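Local structure of transcriptional regulator (Streptococcus thermophilus LMD-9, 5JUF) at residues K12-R15 against E16-M20; L46-L49 against D50-S53. The protein is a quorum-sensing transcriptional activator of the RNPP family that regulates competence, probably binding DNA through its helix-turn-helix domain and a signalling peptide through its tetratricopeptide-like repeats. All blocks are in the same frame, centred on the assembly; numbering follows the deposited sequence.

In the fold
Both contacts are local and lie within the N-terminal helix-turn-helix region, on the same side of the chain's centre. From the N terminus, helix 3-17 comes first, and interaction 1 (12-15 with 16-20) closes its last turn with side-chain pairs and a Schellman motif before the chain passes on to helix 22-26. After helix 34-41 the chain reaches interaction 2 (46-49 with 50-53), where a loop enters helix 49-59. The two follow in series, neither nested nor crossing, with centres about 18 Å apart. Helix 49-59 relates them: interaction 2 caps its start, and Gln-18 of interaction 1 bonds to Leu-59 at its end.

Interaction 1: residues K12-R15 against E16-M20; sequences KTER and ERQQM
Glu-14 and Arg-17 lie side by side on the last turn of a helix, pointing the same way. The guanidinium grips the carboxylate side-on: NH2 reaches Glu-14 OE1 at 2.7 Å and NE reaches Glu-14 OE2 at 3.0 Å, although the two planes are turned 41° apart. OE1 takes Arg-17 on its syn lone pair and uses the anti one for Gln-18, whose NE2 donates at 2.8 Å almost in its own amide plane; the amide stands nearly perpendicular to the carboxylate. A bend at chi2 of Glu-14 (65°) brings the carboxylate forward, toward the C-terminal end of the helix, where both donors lie. Lys-12 and Glu-16 form an i to i+4 salt bridge, NZ to OE2 at 2.9 Å, with the nitrogen on the syn side but well out of the carboxylate plane. A water joins the same OE2 to Arg-15 NH2. The Arg-15 guanidinium lies with its edge to the Met-20 carbonyl: NH1 donates to Met-20 O at 2.9 Å, in the planes of both groups, and CG of Glu-16 sits over one face. Gln-19, with positive phi, makes the turn of a Schellman motif, in which Met-20 N returns to Arg-15 O (3.1 Å) and Gln-19 N to Glu-16 O (2.8 Å). Arg-15 NE pairs with Glu-41 of helix 34-41, and its side chain touches Leu-25 of helix 22-26, as does Met-20. Towards helix 49-59, Gln-18 NE2 bonds to Leu-59 O, while Lys-61 just beyond that helix pairs with Glu-14.

Interaction 2: residues L46-L49 against D50-S53; sequences LPSL and DRLS
Ser-48 is the N-cap of helix 49-59, within the helix-turn-helix region, and its hydroxyl meets the first turn at Arg-51. The capping bond runs from Arg-51 N to Ser-48 OG at 3.2 Å, nearly straight at 171°. With chi1 at 61°, OG sits between the backbone N and the carbonyl carbon of its own residue, a position from which it faces the amide three residues on. The same hydroxyl is also hydrogen-bonded to Glu-118 OE2, so the cap links the helix start to helix 117-130.

Backbone bonds start the helical pattern: Leu-52 N donates to Ser-48 O at 2.8 Å and Ser-53 N to Leu-49 O at 2.9 Å. The cap residue thus serves the helix twice, by its hydroxyl and by its carbonyl.

Apolar packing lies on the buried side. The Pro-47 ring meets Leu-52 at an oblique angle, CG to CD1 at 4.1 Å. Pro-47 also touches Ile-7 of helix 3-17, and Leu-52 reaches Leu-66 and Leu-67 of helix 63-67, so this small pair joins the helix entry to both neighbours.

Beyond CG the Arg-51 side chain runs on to helix 139-152, where it touches Leu-148 and Gln-151; its NE makes a weak, long ion pair with Glu-118. Near its base, the second methylene carbon lies close against the capping oxygen, Arg-51 CG to Ser-48 OG at 3.2 Å.

Interaction 1: residues K12-R15 against E16-M20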
loop_
_atom_site.group_PDB
_atom_site.type_symbol
_atom_site.label_atom_id
_atom_site.label_comp_id
_atom_site.label_asym_id
_atom_site.label_seq_id
_atom_site.Cartn_x
_atom_site.Cartn_y
_atom_site.Cartn_z
ATOM N N LYS A 12 -28.957 7.526 -3.834
ATOM C CA LYS A 12 -29.582 7.200 -5.111
ATOM C C LYS A 12 -30.902 7.944 -5.293
ATOM O O LYS A 12 -31.156 8.517 -6.361
ATOM C CB LYS A 12 -29.811 5.686 -5.202
ATOM C CG LYS A 12 -30.387 5.207 -6.536
ATOM C CD LYS A 12 -30.456 3.692 -6.571
ATOM C CE LYS A 12 -30.714 3.161 -7.995
ATOM N NZ LYS A 12 -32.157 2.982 -8.278
ATOM N N THR A 13 -31.751 7.951 -4.258
ATOM C CA THR A 13 -33.033 8.645 -4.371
ATOM C C THR A 13 -32.838 10.121 -4.701
ATOM O O THR A 13 -33.560 10.676 -5.534
ATOM C CB THR A 13 -33.839 8.491 -3.079
ATOM O OG1 THR A 13 -34.063 7.099 -2.824
ATOM C CG2 THR A 13 -35.185 9.201 -3.183
ATOM N N GLU A 14 -31.855 10.775 -4.074
ATOM C CA GLU A 14 -31.670 12.201 -4.348
ATOM C C GLU A 14 -31.047 12.425 -5.721
ATOM O O GLU A 14 -31.459 13.331 -6.456
ATOM C CB GLU A 14 -30.811 12.855 -3.267
ATOM C CG GLU A 14 -30.565 14.344 -3.500
ATOM C CD GLU A 14 -31.841 15.185 -3.424
ATOM O OE1 GLU A 14 -31.830 16.330 -3.911
ATOM O OE2 GLU A 14 -32.855 14.702 -2.877
ATOM N N ARG A 15 -30.032 11.633 -6.074
ATOM C CA ARG A 15 -29.471 11.738 -7.422
ATOM C C ARG A 15 -30.560 11.596 -8.483
ATOM O O ARG A 15 -30.636 12.393 -9.428
ATOM C CB ARG A 15 -28.386 10.681 -7.642
ATOM C CG ARG A 15 -27.705 10.852 -8.995
ATOM C CD ARG A 15 -26.632 9.794 -9.274
ATOM N NE ARG A 15 -27.103 8.422 -9.126
ATOM C CZ ARG A 15 -27.864 7.789 -10.017
ATOM N NH1 ARG A 15 -28.275 8.412 -11.125
ATOM N NH2 ARG A 15 -28.208 6.533 -9.800
ATOM N N GLU A 16 -31.427 10.591 -8.331
ATOM C CA GLU A 16 -32.490 10.388 -9.311
ATOM C C GLU A 16 -33.524 11.513 -9.258
ATOM O O GLU A 16 -34.037 11.941 -10.302
ATOM C CB GLU A 16 -33.145 9.021 -9.093
ATOM C CG GLU A 16 -32.229 7.866 -9.436
ATOM C CD GLU A 16 -32.883 6.527 -9.198
ATOM O OE1 GLU A 16 -33.875 6.482 -8.451
ATOM O OE2 GLU A 16 -32.400 5.517 -9.756
ATOM N N ARG A 17 -33.840 12.007 -8.055
ATOM C CA ARG A 17 -34.754 13.149 -7.947
ATOM C C ARG A 17 -34.236 14.343 -8.742
ATOM O O ARG A 17 -35.021 15.080 -9.356
ATOM C CB ARG A 17 -34.957 13.540 -6.472
ATOM C CG ARG A 17 -36.159 14.472 -6.241
ATOM C CD ARG A 17 -36.207 15.067 -4.823
ATOM N NE ARG A 17 -35.057 15.932 -4.550
ATOM C CZ ARG A 17 -34.974 17.219 -4.891
ATOM N NH1 ARG A 17 -35.977 17.813 -5.525
ATOM N NH2 ARG A 17 -33.887 17.914 -4.598
ATOM N N GLN A 18 -32.915 14.557 -8.738
ATOM C CA GLN A 18 -32.313 15.642 -9.506
ATOM C C GLN A 18 -32.094 15.277 -10.967
ATOM O O GLN A 18 -31.539 16.093 -11.708
ATOM C CB GLN A 18 -30.980 16.070 -8.875
ATOM C CG GLN A 18 -31.136 16.637 -7.461
ATOM C CD GLN A 18 -29.855 17.228 -6.894
ATOM O OE1 GLN A 18 -28.941 17.596 -7.629
ATOM N NE2 GLN A 18 -29.789 17.326 -5.575
ATOM N N GLN A 19 -32.536 14.094 -11.396
ATOM C CA GLN A 19 -32.378 13.632 -12.783
ATOM C C GLN A 19 -30.913 13.699 -13.218
ATOM O O GLN A 19 -30.586 14.033 -14.355
ATOM C CB GLN A 19 -33.278 14.416 -13.748
ATOM C CG GLN A 19 -34.804 14.203 -13.544
ATOM C CD GLN A 19 -35.253 12.741 -13.661
ATOM O OE1 GLN A 19 -34.661 11.941 -14.394
ATOM N NE2 GLN A 19 -36.319 12.392 -12.939
ATOM N N MET A 20 -30.021 13.382 -12.296
ATOM C CA MET A 20 -28.589 13.445 -12.538
ATOM C C MET A 20 -28.058 12.048 -12.816
ATOM O O MET A 20 -28.375 11.099 -12.090
ATOM C CB MET A 20 -27.860 14.050 -11.339
ATOM C CG MET A 20 -26.375 14.225 -11.550
ATOM S SD MET A 20 -25.518 14.763 -10.059
ATOM C CE MET A 20 -26.146 16.429 -9.832
HETATM O O HOH W 1 -30.519 5.336 -11.712
#

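Interaction 2: residues L46-L49 against D50-S53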
loop_
_atom_site.group_PDB
_atom_site.type_symbol
_atom_site.label_atom_id
_atom_site.label_comp_id
_atom_site.label_asym_id
_atom_site.label_seq_id
_atom_site.Cartn_x
_atom_site.Cartn_y
_atom_site.Cartn_z
ATOM N N LEU A 46 -19.844 1.076 1.820
ATOM C CA LEU A 46 -20.065 2.301 2.563
ATOM C C LEU A 46 -19.162 3.389 2.011
ATOM O O LEU A 46 -18.012 3.108 1.643
ATOM C CB LEU A 46 -19.746 2.092 4.032
ATOM C CG LEU A 46 -20.236 3.096 5.066
ATOM C CD1 LEU A 46 -21.745 2.988 5.205
ATOM C CD2 LEU A 46 -19.550 2.789 6.370
ATOM N N PRO A 47 -19.653 4.627 1.950
ATOM C CA PRO A 47 -18.790 5.735 1.534
ATOM C C PRO A 47 -17.878 6.171 2.666
ATOM O O PRO A 47 -18.292 6.244 3.824
ATOM C CB PRO A 47 -19.787 6.844 1.174
ATOM C CG PRO A 47 -20.993 6.546 1.997
ATOM C CD PRO A 47 -21.044 5.057 2.188
ATOM N N SER A 48 -16.627 6.457 2.318
ATOM C CA SER A 48 -15.741 7.114 3.261
ATOM C C SER A 48 -16.199 8.554 3.469
ATOM O O SER A 48 -17.008 9.088 2.707
ATOM C CB SER A 48 -14.305 7.098 2.751
ATOM O OG SER A 48 -14.228 7.793 1.512
ATOM N N LEU A 49 -15.680 9.175 4.535
ATOM C CA LEU A 49 -15.903 10.600 4.751
ATOM C C LEU A 49 -15.616 11.409 3.493
ATOM O O LEU A 49 -16.383 12.309 3.138
ATOM C CB LEU A 49 -15.018 11.102 5.899
ATOM C CG LEU A 49 -15.668 11.098 7.274
ATOM C CD1 LEU A 49 -14.715 11.669 8.336
ATOM C CD2 LEU A 49 -16.951 11.905 7.193
ATOM N N ASP A 50 -14.506 11.108 2.817
ATOM C CA ASP A 50 -14.125 11.865 1.626
ATOM C C ASP A 50 -15.129 11.668 0.490
ATOM O O ASP A 50 -15.557 12.639 -0.143
ATOM C CB ASP A 50 -12.718 11.465 1.178
ATOM C CG ASP A 50 -11.621 11.990 2.112
ATOM O OD1 ASP A 50 -11.872 12.920 2.912
ATOM O OD2 ASP A 50 -10.492 11.468 2.033
ATOM N N ARG A 51 -15.512 10.419 0.211
ATOM C CA ARG A 51 -16.508 10.176 -0.842
ATOM C C ARG A 51 -17.856 10.792 -0.492
ATOM O O ARG A 51 -18.547 11.340 -1.364
ATOM C CB ARG A 51 -16.682 8.675 -1.085
ATOM C CG ARG A 51 -15.396 7.930 -1.424
ATOM C CD ARG A 51 -15.251 7.608 -2.889
ATOM N NE ARG A 51 -14.243 6.568 -3.096
ATOM C CZ ARG A 51 -12.986 6.793 -3.469
ATOM N NH1 ARG A 51 -12.563 8.018 -3.714
ATOM N NH2 ARG A 51 -12.146 5.781 -3.611
ATOM N N LEU A 52 -18.271 10.673 0.773
ATOM C CA LEU A 52 -19.540 11.260 1.188
ATOM C C LEU A 52 -19.515 12.777 1.028
ATOM O O LEU A 52 -20.492 13.377 0.559
ATOM C CB LEU A 52 -19.847 10.877 2.640
ATOM C CG LEU A 52 -21.244 11.251 3.158
ATOM C CD1 LEU A 52 -22.306 10.448 2.430
ATOM C CD2 LEU A 52 -21.373 11.073 4.680
ATOM N N SER A 53 -18.405 13.416 1.409
ATOM C CA SER A 53 -18.292 14.866 1.236
ATOM C C SER A 53 -18.376 15.260 -0.237
ATOM O O SER A 53 -19.046 16.239 -0.591
ATOM C CB SER A 53 -16.985 15.365 1.845
ATOM O OG SER A 53 -16.815 16.743 1.569
#